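Local coordinates for protein tRNA uridine(34) acetyltransferase (Methanocaldococcus infernus, PDB 6IA8) that catalyses formation of 5-carboxymethyluridine at the wobble position of tRNAs from acetyl-CoA and S-adenosyl-L-methionine, at residues A[371-376]-A[417-422]; A[421-425]-A[473-477]; A[470-474]-A[501-507]. One frame throughout, in Å; residues are numbered along the deposited sequence.

Contact 1 of 3, residues A[371-376]-A[417-422]; sequences IRCREV and DILIAF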
loop_
_atom_site.group_PDB
_atom_site.type_symbol
_atom_site.label_atom_id
_atom_site.label_comp_id
_atom_site.label_asym_id
_atom_site.label_seq_id
_atom_site.Cartn_x
_atom_site.Cartn_y
_atom_site.Cartn_z
ATOM N N ILE A 371 4.106 3.648 -10.435
ATOM C CA ILE A 371 2.662 3.835 -10.553
ATOM C C ILE A 371 2.273 5.261 -10.202
ATOM O O ILE A 371 1.489 5.900 -10.904
ATOM C CB ILE A 371 1.935 2.829 -9.650
ATOM C CG1 ILE A 371 2.070 1.395 -10.213
ATOM C CG2 ILE A 371 0.447 3.201 -9.522
ATOM C CD1 ILE A 371 1.644 0.321 -9.237
ATOM N N ARG A 372 2.817 5.788 -9.109
ATOM C CA ARG A 372 2.431 7.142 -8.701
ATOM C C ARG A 372 2.816 8.183 -9.756
ATOM O O ARG A 372 2.072 9.149 -10.002
ATOM C CB ARG A 372 3.071 7.513 -7.355
ATOM C CG ARG A 372 2.675 8.912 -6.889
ATOM C CD ARG A 372 3.323 9.340 -5.573
ATOM N NE ARG A 372 3.118 10.768 -5.332
ATOM C CZ ARG A 372 1.964 11.305 -4.949
ATOM N NH1 ARG A 372 0.904 10.534 -4.758
ATOM N NH2 ARG A 372 1.866 12.614 -4.764
ATOM N N CYS A 373 3.988 8.029 -10.372
ATOM C CA CYS A 373 4.423 9.029 -11.335
ATOM C C CYS A 373 3.615 8.968 -12.632
ATOM O O CYS A 373 3.509 9.967 -13.347
ATOM C CB CYS A 373 5.912 8.851 -11.649
ATOM S SG CYS A 373 7.088 9.034 -10.262
ATOM N N ARG A 374 3.064 7.816 -12.977
ATOM C CA ARG A 374 2.368 7.670 -14.254
ATOM C C ARG A 374 0.832 7.644 -14.138
ATOM O O ARG A 374 0.132 7.648 -15.168
ATOM C CB ARG A 374 2.863 6.390 -14.955
ATOM C CG ARG A 374 4.298 6.424 -15.482
ATOM C CD ARG A 374 4.557 5.245 -16.449
ATOM N NE ARG A 374 5.777 5.402 -17.245
ATOM C CZ ARG A 374 6.250 4.486 -18.087
ATOM N NH1 ARG A 374 7.369 4.717 -18.758
ATOM N NH2 ARG A 374 5.609 3.341 -18.255
ATOM N N GLU A 375 0.274 7.592 -12.933
ATOM C CA GLU A 375 -1.166 7.403 -12.825
ATOM C C GLU A 375 -1.886 8.627 -13.378
ATOM O O GLU A 375 -1.393 9.750 -13.270
ATOM C CB GLU A 375 -1.577 7.143 -11.381
ATOM C CG GLU A 375 -1.231 8.235 -10.413
ATOM C CD GLU A 375 -1.623 7.855 -8.991
ATOM O OE1 GLU A 375 -0.988 6.946 -8.421
ATOM O OE2 GLU A 375 -2.585 8.444 -8.467
ATOM N N VAL A 376 -3.054 8.388 -13.990
ATOM C CA VAL A 376 -3.723 9.393 -14.823
ATOM C C VAL A 376 -3.935 10.701 -14.053
ATOM O O VAL A 376 -3.709 11.796 -14.581
ATOM C CB VAL A 376 -5.057 8.826 -15.351
ATOM C CG1 VAL A 376 -5.842 8.206 -14.210
ATOM C CG2 VAL A 376 -5.894 9.946 -16.035
ATOM N N ASP A 417 2.842 7.478 -21.820
ATOM C CA ASP A 417 3.171 6.738 -20.596
ATOM C C ASP A 417 2.281 7.155 -19.430
ATOM O O ASP A 417 2.764 7.594 -18.395
ATOM C CB ASP A 417 4.643 6.922 -20.224
ATOM C CG ASP A 417 5.580 6.425 -21.307
ATOM O OD1 ASP A 417 5.232 5.442 -21.992
ATOM O OD2 ASP A 417 6.664 7.016 -21.476
ATOM N N ILE A 418 0.971 6.987 -19.609
ATOM C CA ILE A 418 -0.026 7.341 -18.599
ATOM C C ILE A 418 -0.801 6.086 -18.218
ATOM O O ILE A 418 -1.349 5.404 -19.089
ATOM C CB ILE A 418 -0.990 8.432 -19.095
ATOM C CG1 ILE A 418 -0.226 9.662 -19.573
ATOM C CG2 ILE A 418 -1.982 8.779 -17.956
ATOM C CD1 ILE A 418 -1.086 10.806 -20.061
ATOM N N LEU A 419 -0.839 5.781 -16.922
ATOM C CA LEU A 419 -1.395 4.538 -16.404
ATOM C C LEU A 419 -2.832 4.793 -15.987
ATOM O O LEU A 419 -3.096 5.708 -15.196
ATOM C CB LEU A 419 -0.564 4.046 -15.215
ATOM C CG LEU A 419 -1.078 2.825 -14.458
ATOM C CD1 LEU A 419 -1.016 1.591 -15.286
ATOM C CD2 LEU A 419 -0.274 2.672 -13.148
ATOM N N ILE A 420 -3.747 3.969 -16.500
ATOM C CA ILE A 420 -5.178 4.141 -16.296
ATOM C C ILE A 420 -5.731 3.160 -15.271
ATOM O O ILE A 420 -6.670 3.491 -14.538
ATOM C CB ILE A 420 -5.915 4.000 -17.649
ATOM C CG1 ILE A 420 -5.545 5.196 -18.548
ATOM C CG2 ILE A 420 -7.384 3.913 -17.430
ATOM C CD1 ILE A 420 -5.778 4.934 -20.030
ATOM N N ALA A 421 -5.220 1.932 -15.267
ATOM C CA ALA A 421 -5.740 0.867 -14.419
ATOM C C ALA A 421 -4.724 -0.259 -14.400
ATOM O O ALA A 421 -3.952 -0.427 -15.346
ATOM C CB ALA A 421 -7.075 0.344 -14.937
ATOM N N PHE A 422 -4.754 -1.060 -13.336
ATOM C CA PHE A 422 -3.825 -2.173 -13.251
ATOM C C PHE A 422 -4.430 -3.281 -12.403
ATOM O O PHE A 422 -5.341 -3.056 -11.592
ATOM C CB PHE A 422 -2.446 -1.707 -12.717
ATOM C CG PHE A 422 -2.441 -1.291 -11.294
ATOM C CD1 PHE A 422 -2.598 0.035 -10.963
ATOM C CD2 PHE A 422 -2.217 -2.214 -10.280
ATOM C CE1 PHE A 422 -2.581 0.463 -9.646
ATOM C CE2 PHE A 422 -2.208 -1.795 -8.937
ATOM C CZ PHE A 422 -2.396 -0.471 -8.623
#
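Two backbone hydrogen bonds pin the junction of helices 371-374 and 376-383 to the start of strand 418-427. Leu419 N donates a hydrogen bond to Arg374 O at 2.7 Å, almost perfectly in line, and Val376 N returns a weak, bent bond to Leu419 O at 2.9 Å. Two CA-H...O contacts reinforce the pair: Ile418 CA lies 3.4 Å from Arg374 O, and Glu375 CA 3.5 Å from Leu419 O. Together they make a single beta bridge between Glu375 and Leu419, formed where Glu375 leaves helical geometry and serves as N-cap of the next helix.

The Arg374 side chain runs along Asp417. Its NH1 is 3.6 Å from Asp417 OD2, a long salt bridge with the oxygen well out of the guanidinium plane, so charge rather than a directed N-H holds it; Asp417 CB covers one face of the guanidinium. Further along the strand the contact turns apolar. Ile371 CG2 meets Leu419 CD2 at 3.7 Å, and Ile371 CD1 sits over the face of the Phe422 ring, 4.3 Å from its centroid, a CH-pi contact. On the far side of the bridge, Val376 CB packs against Ile418 CG2 at 4.0 Å.

Cys373 faces elsewhere, joined to Cys368 by a disulfide. The strand carries two irregularities against strand 404-413: a G1 beta bulge at Asp417 and Ile418, facing Asp413, and a classic bulge at Ile420 and Ala421, facing Phe411. Helix 371-374 and the residue joining it to helix 376-383 are thus fastened to a bulged strand of the GNAT mixed sheet.

Contact 2 of 3, residues A[421-425]-A[473-477]; sequences AFLRL and LMKEA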
loop_
_atom_site.group_PDB
_atom_site.type_symbol
_atom_site.label_atom_id
_atom_site.label_comp_id
_atom_site.label_asym_id
_atom_site.label_seq_id
_atom_site.Cartn_x
_atom_site.Cartn_y
_atom_site.Cartn_z
ATOM N N ALA A 421 -5.220 1.932 -15.267
ATOM C CA ALA A 421 -5.740 0.867 -14.419
ATOM C C ALA A 421 -4.724 -0.259 -14.400
ATOM O O ALA A 421 -3.952 -0.427 -15.346
ATOM C CB ALA A 421 -7.075 0.344 -14.937
ATOM N N PHE A 422 -4.754 -1.060 -13.336
ATOM C CA PHE A 422 -3.825 -2.173 -13.251
ATOM C C PHE A 422 -4.430 -3.281 -12.403
ATOM O O PHE A 422 -5.341 -3.056 -11.592
ATOM C CB PHE A 422 -2.446 -1.707 -12.717
ATOM C CG PHE A 422 -2.441 -1.291 -11.294
ATOM C CD1 PHE A 422 -2.598 0.035 -10.963
ATOM C CD2 PHE A 422 -2.217 -2.214 -10.280
ATOM C CE1 PHE A 422 -2.581 0.463 -9.646
ATOM C CE2 PHE A 422 -2.208 -1.795 -8.937
ATOM C CZ PHE A 422 -2.396 -0.471 -8.623
ATOM N N LEU A 423 -3.898 -4.486 -12.603
ATOM C CA LEU A 423 -4.325 -5.668 -11.873
ATOM C C LEU A 423 -3.080 -6.484 -11.549
ATOM O O LEU A 423 -2.213 -6.678 -12.418
ATOM C CB LEU A 423 -5.310 -6.505 -12.694
ATOM C CG LEU A 423 -5.858 -7.780 -12.091
ATOM C CD1 LEU A 423 -7.241 -8.082 -12.700
ATOM C CD2 LEU A 423 -4.939 -8.967 -12.269
ATOM N N ARG A 424 -3.008 -6.963 -10.298
ATOM C CA ARG A 424 -1.904 -7.786 -9.805
ATOM C C ARG A 424 -2.379 -9.235 -9.689
ATOM O O ARG A 424 -3.254 -9.546 -8.870
ATOM C CB ARG A 424 -1.437 -7.272 -8.450
ATOM C CG ARG A 424 -0.872 -5.868 -8.442
ATOM C CD ARG A 424 -0.308 -5.560 -7.068
ATOM N NE ARG A 424 0.044 -4.160 -6.837
ATOM C CZ ARG A 424 1.160 -3.584 -7.272
ATOM N NH1 ARG A 424 1.990 -4.254 -8.046
ATOM N NH2 ARG A 424 1.413 -2.317 -6.985
ATOM N N LEU A 425 -1.882 -10.089 -10.576
ATOM C CA LEU A 425 -2.227 -11.504 -10.619
ATOM C C LEU A 425 -1.016 -12.330 -10.198
ATOM O O LEU A 425 0.111 -12.046 -10.610
ATOM C CB LEU A 425 -2.635 -11.894 -12.032
ATOM C CG LEU A 425 -3.193 -13.296 -12.272
ATOM C CD1 LEU A 425 -4.563 -13.451 -11.626
ATOM C CD2 LEU A 425 -3.309 -13.542 -13.798
ATOM N N LEU A 473 -9.650 -5.961 -17.509
ATOM C CA LEU A 473 -8.495 -6.541 -16.832
ATOM C C LEU A 473 -8.857 -7.867 -16.165
ATOM O O LEU A 473 -8.066 -8.818 -16.192
ATOM C CB LEU A 473 -7.938 -5.556 -15.806
ATOM C CG LEU A 473 -7.200 -4.332 -16.361
ATOM C CD1 LEU A 473 -6.917 -3.308 -15.290
ATOM C CD2 LEU A 473 -5.897 -4.789 -17.033
ATOM N N MET A 474 -10.042 -7.950 -15.552
ATOM C CA MET A 474 -10.458 -9.207 -14.933
ATOM C C MET A 474 -10.612 -10.304 -15.977
ATOM O O MET A 474 -10.187 -11.449 -15.755
ATOM C CB MET A 474 -11.764 -9.017 -14.164
ATOM C CG MET A 474 -11.605 -8.129 -12.928
ATOM S SD MET A 474 -10.604 -8.952 -11.620
ATOM C CE MET A 474 -11.769 -10.250 -11.201
ATOM N N LYS A 475 -11.212 -9.976 -17.126
ATOM C CA LYS A 475 -11.371 -10.986 -18.165
ATOM C C LYS A 475 -10.001 -11.493 -18.614
ATOM O O LYS A 475 -9.797 -12.698 -18.833
ATOM C CB LYS A 475 -12.164 -10.406 -19.342
ATOM C CG LYS A 475 -12.685 -11.467 -20.306
ATOM N N GLU A 476 -9.050 -10.577 -18.789
ATOM C CA GLU A 476 -7.719 -10.990 -19.232
ATOM C C GLU A 476 -7.018 -11.803 -18.153
ATOM O O GLU A 476 -6.338 -12.797 -18.439
ATOM C CB GLU A 476 -6.877 -9.775 -19.596
ATOM C CG GLU A 476 -5.470 -10.107 -20.057
ATOM C CD GLU A 476 -5.417 -10.720 -21.432
ATOM O OE1 GLU A 476 -4.327 -11.148 -21.830
ATOM O OE2 GLU A 476 -6.462 -10.789 -22.112
ATOM N N ALA A 477 -7.228 -11.443 -16.894
ATOM C CA ALA A 477 -6.647 -12.236 -15.814
ATOM C C ALA A 477 -7.208 -13.656 -15.807
ATOM O O ALA A 477 -6.465 -14.640 -15.627
ATOM C CB ALA A 477 -6.901 -11.557 -14.463
#
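Leu423 and Leu473 bury the most surface here, with Ala477 next, and the rest of the contact is arranged around these three. Leu423 points from the strand at the helix, and its CD1 methyl reaches three residues there: it lies 4.1 Å from Leu473 CB, 3.6 Å from Met474 SD and 3.9 Å from Ala477 CB. Leu473 and Ala477 are one helical turn apart, joined by the 2.8 Å hydrogen bond from Ala477 N to Leu473 O, and the leucine methyl fits the hollow between Leu473, Met474 and Ala477.

Leu473 reaches back toward the start of the strand segment. Its CD1 touches Ala421 CB at 3.7 Å and comes equally close to Phe422 N, consistent with the small alanine leaving room for the larger side chain to approach the backbone. Helix 469-484 here packs on one face of the GNAT central sheet, running roughly along the strand: the short segments are 28° apart in direction, with axes 9.2 Å from each other at closest approach. Side chains alternate along the strand: Ala421, Leu423 and Leu425 face the helix, while Phe422 and Arg424 lie on the other face, where Phe422 meets Phe408 and Arg424 hydrogen-bonds Gln445, an acetyl-CoA-binding residue by similarity.

Ala477 carries the contact to the segment's end. Its CB is 4.1 Å from Leu425 CD1, and Leu425 CD2 also lies 3.8 Å from Ala477 O.

Contact 3 of 3, residues A[470-474]-A[501-507]; sequences GRMLM and YYRKLGY. With SO4 (sulfate ion), chain D; SO4 (sulfate ion), chain G.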
loop_
_atom_site.group_PDB
_atom_site.type_symbol
_atom_site.label_atom_id
_atom_site.label_comp_id
_atom_site.label_asym_id
_atom_site.label_seq_id
_atom_site.Cartn_x
_atom_site.Cartn_y
_atom_site.Cartn_z
ATOM N N GLY A 470 -11.806 -2.082 -15.680
ATOM C CA GLY A 470 -11.745 -3.081 -14.624
ATOM C C GLY A 470 -12.223 -4.433 -15.115
ATOM O O GLY A 470 -11.555 -5.457 -14.943
ATOM N N ARG A 471 -13.364 -4.439 -15.795
ATOM C CA ARG A 471 -13.897 -5.691 -16.310
ATOM C C ARG A 471 -12.972 -6.312 -17.344
ATOM O O ARG A 471 -12.837 -7.538 -17.398
ATOM C CB ARG A 471 -15.278 -5.462 -16.910
ATOM C CG ARG A 471 -16.366 -5.397 -15.861
ATOM C CD ARG A 471 -17.646 -4.792 -16.436
ATOM N NE ARG A 471 -17.484 -3.359 -16.661
ATOM C CZ ARG A 471 -18.423 -2.566 -17.163
ATOM N NH1 ARG A 471 -19.606 -3.066 -17.500
ATOM N NH2 ARG A 471 -18.177 -1.275 -17.332
ATOM N N MET A 472 -12.352 -5.488 -18.198
ATOM C CA MET A 472 -11.436 -6.025 -19.201
ATOM C C MET A 472 -10.176 -6.604 -18.550
ATOM O O MET A 472 -9.665 -7.643 -18.981
ATOM C CB MET A 472 -11.073 -4.934 -20.212
ATOM C CG MET A 472 -12.177 -4.594 -21.186
ATOM S SD MET A 472 -11.598 -3.541 -22.542
ATOM C CE MET A 472 -11.575 -1.933 -21.750
ATOM N N LEU A 473 -9.650 -5.961 -17.509
ATOM C CA LEU A 473 -8.495 -6.541 -16.832
ATOM C C LEU A 473 -8.857 -7.867 -16.165
ATOM O O LEU A 473 -8.066 -8.818 -16.192
ATOM C CB LEU A 473 -7.938 -5.556 -15.806
ATOM C CG LEU A 473 -7.200 -4.332 -16.361
ATOM C CD1 LEU A 473 -6.917 -3.308 -15.290
ATOM C CD2 LEU A 473 -5.897 -4.789 -17.033
ATOM N N MET A 474 -10.042 -7.950 -15.552
ATOM C CA MET A 474 -10.458 -9.207 -14.933
ATOM C C MET A 474 -10.612 -10.304 -15.977
ATOM O O MET A 474 -10.187 -11.449 -15.755
ATOM C CB MET A 474 -11.764 -9.017 -14.164
ATOM C CG MET A 474 -11.605 -8.129 -12.928
ATOM S SD MET A 474 -10.604 -8.952 -11.620
ATOM C CE MET A 474 -11.769 -10.250 -11.201
ATOM N N TYR A 501 -18.948 -5.517 -6.168
ATOM C CA TYR A 501 -18.428 -5.341 -7.519
ATOM C C TYR A 501 -18.054 -6.678 -8.134
ATOM O O TYR A 501 -18.378 -6.947 -9.294
ATOM C CB TYR A 501 -17.211 -4.416 -7.491
ATOM C CG TYR A 501 -16.523 -4.226 -8.837
ATOM C CD1 TYR A 501 -16.959 -3.256 -9.738
ATOM C CD2 TYR A 501 -15.464 -5.029 -9.208
ATOM C CE1 TYR A 501 -16.327 -3.082 -10.969
ATOM C CE2 TYR A 501 -14.821 -4.870 -10.433
ATOM C CZ TYR A 501 -15.261 -3.900 -11.318
ATOM O OH TYR A 501 -14.629 -3.735 -12.523
ATOM N N TYR A 502 -17.387 -7.538 -7.365
ATOM C CA TYR A 502 -17.001 -8.845 -7.892
ATOM C C TYR A 502 -18.194 -9.787 -8.027
ATOM O O TYR A 502 -18.200 -10.657 -8.912
ATOM C CB TYR A 502 -15.894 -9.445 -7.008
ATOM C CG TYR A 502 -14.618 -8.584 -7.070
ATOM C CD1 TYR A 502 -13.834 -8.577 -8.193
ATOM C CD2 TYR A 502 -14.243 -7.746 -6.014
ATOM C CE1 TYR A 502 -12.706 -7.777 -8.289
ATOM C CE2 TYR A 502 -13.123 -6.930 -6.097
ATOM C CZ TYR A 502 -12.345 -6.969 -7.237
ATOM O OH TYR A 502 -11.217 -6.188 -7.343
ATOM N N ARG A 503 -19.211 -9.630 -7.185
ATOM C CA ARG A 503 -20.415 -10.423 -7.376
ATOM C C ARG A 503 -21.028 -10.141 -8.737
ATOM O O ARG A 503 -21.481 -11.066 -9.417
ATOM C CB ARG A 503 -21.432 -10.148 -6.270
ATOM C CG ARG A 503 -21.001 -10.674 -4.926
ATOM C CD ARG A 503 -22.178 -10.691 -3.891
ATOM N NE ARG A 503 -21.687 -11.168 -2.601
ATOM C CZ ARG A 503 -21.402 -10.390 -1.561
ATOM N NH1 ARG A 503 -21.578 -9.073 -1.635
ATOM N NH2 ARG A 503 -20.951 -10.937 -0.433
ATOM N N LYS A 504 -21.051 -8.870 -9.152
ATOM C CA LYS A 504 -21.554 -8.528 -10.481
ATOM C C LYS A 504 -20.784 -9.265 -11.575
ATOM O O LYS A 504 -21.326 -9.522 -12.653
ATOM C CB LYS A 504 -21.455 -7.018 -10.714
ATOM C CG LYS A 504 -22.663 -6.197 -10.307
ATOM C CD LYS A 504 -22.661 -5.842 -8.838
ATOM C CE LYS A 504 -23.794 -4.878 -8.503
ATOM N NZ LYS A 504 -23.600 -3.531 -9.117
ATOM N N LEU A 505 -19.518 -9.587 -11.339
ATOM C CA LEU A 505 -18.706 -10.290 -12.323
ATOM C C LEU A 505 -18.748 -11.807 -12.160
ATOM O O LEU A 505 -17.906 -12.503 -12.738
ATOM C CB LEU A 505 -17.253 -9.800 -12.243
ATOM C CG LEU A 505 -17.036 -8.294 -12.387
ATOM C CD1 LEU A 505 -15.574 -7.984 -12.489
ATOM C CD2 LEU A 505 -17.786 -7.760 -13.602
ATOM N N GLY A 506 -19.696 -12.333 -11.390
ATOM C CA GLY A 506 -19.859 -13.766 -11.251
ATOM C C GLY A 506 -19.085 -14.410 -10.119
ATOM O O GLY A 506 -19.060 -15.642 -10.027
ATOM N N TYR A 507 -18.442 -13.632 -9.265
ATOM C CA TYR A 507 -17.691 -14.184 -8.152
ATOM C C TYR A 507 -18.603 -14.380 -6.950
ATOM O O TYR A 507 -19.625 -13.705 -6.797
ATOM C CB TYR A 507 -16.523 -13.258 -7.789
ATOM C CG TYR A 507 -15.394 -13.282 -8.804
ATOM C CD1 TYR A 507 -15.528 -12.653 -10.027
ATOM C CD2 TYR A 507 -14.198 -13.947 -8.539
ATOM C CE1 TYR A 507 -14.493 -12.692 -10.987
ATOM C CE2 TYR A 507 -13.174 -13.980 -9.460
ATOM C CZ TYR A 507 -13.335 -13.374 -10.697
ATOM O OH TYR A 507 -12.328 -13.439 -11.633
HETATM S S SO4 D . -15.208 -0.974 -14.963
HETATM O O1 SO4 D . -15.022 -2.127 -15.865
HETATM O O2 SO4 D . -16.037 0.007 -15.722
HETATM O O3 SO4 D . -15.873 -1.419 -13.746
HETATM O O4 SO4 D . -13.902 -0.360 -14.672
HETATM S S SO4 G . -21.966 -14.614 -2.068
HETATM O O1 SO4 G . -20.764 -13.861 -2.409
HETATM O O2 SO4 G . -22.889 -14.561 -3.197
HETATM O O3 SO4 G . -22.585 -14.023 -0.889
HETATM O O4 SO4 G . -21.626 -16.003 -1.786
#
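Met474 overlaps three residues of segment 501-507. Its SD lies 5.5 Å from the centroid of the Tyr502 ring, at the edge, a Met-aromatic contact; its CE packs 3.9 Å from Tyr502 CE1 and 3.5 Å from Tyr507 CZ, and its CG is 4.0 Å from Leu505 CD1. Leu505 CD2 also covers Arg471 CG at 3.6 Å. Tyr501 OH comes within 3.6 Å of Gly470 C, where a side chain on Gly470 would clash.

A sulfate, probably from the crystallisation liquor, bridges the segments: Gly470 N holds its O4 at 2.9 Å, Arg471 N and NE its O1 at 2.8 and 2.9 Å, Arg471 NH2 its O2 at 3.0 Å, and Tyr501 OH its O3 at 2.9 Å. Gly470, Arg471 and Tyr502 are acetyl-CoA ligands by similarity, so the anion probably marks where a CoA phosphate binds, as in GNAT relatives. Gly506, at positive phi, closes helix 499-504 in a Schellman motif. Tyr507 OH hydrogen-bonds Glu478, and the cluster lies between helices 469-484 and 499-504, against strands 440-448, 489-492 and 513-517.

Following the chain from helix 371-374, contact 1 closes a 40-residue loop, holding strands 392-401 and 404-413, onto strand 418-427. Contact 2 starts on that same strand, sharing Ala421 and Phe422, and spans 47 residues to helix 469-484. Contact 3 then takes over Leu473 and Met474 from contact 2 and closes the shortest loop, 26 residues, through strand 489-492. None nests inside another: they follow in series, overlapping at their ends. Contacts 1 and 2 also touch, Ile371 CD1 lying 3.5 Å from Arg424 NH2. The chain of contacts thus ties helix 371-374, the central sheet and the two helices 469-484 and 499-504.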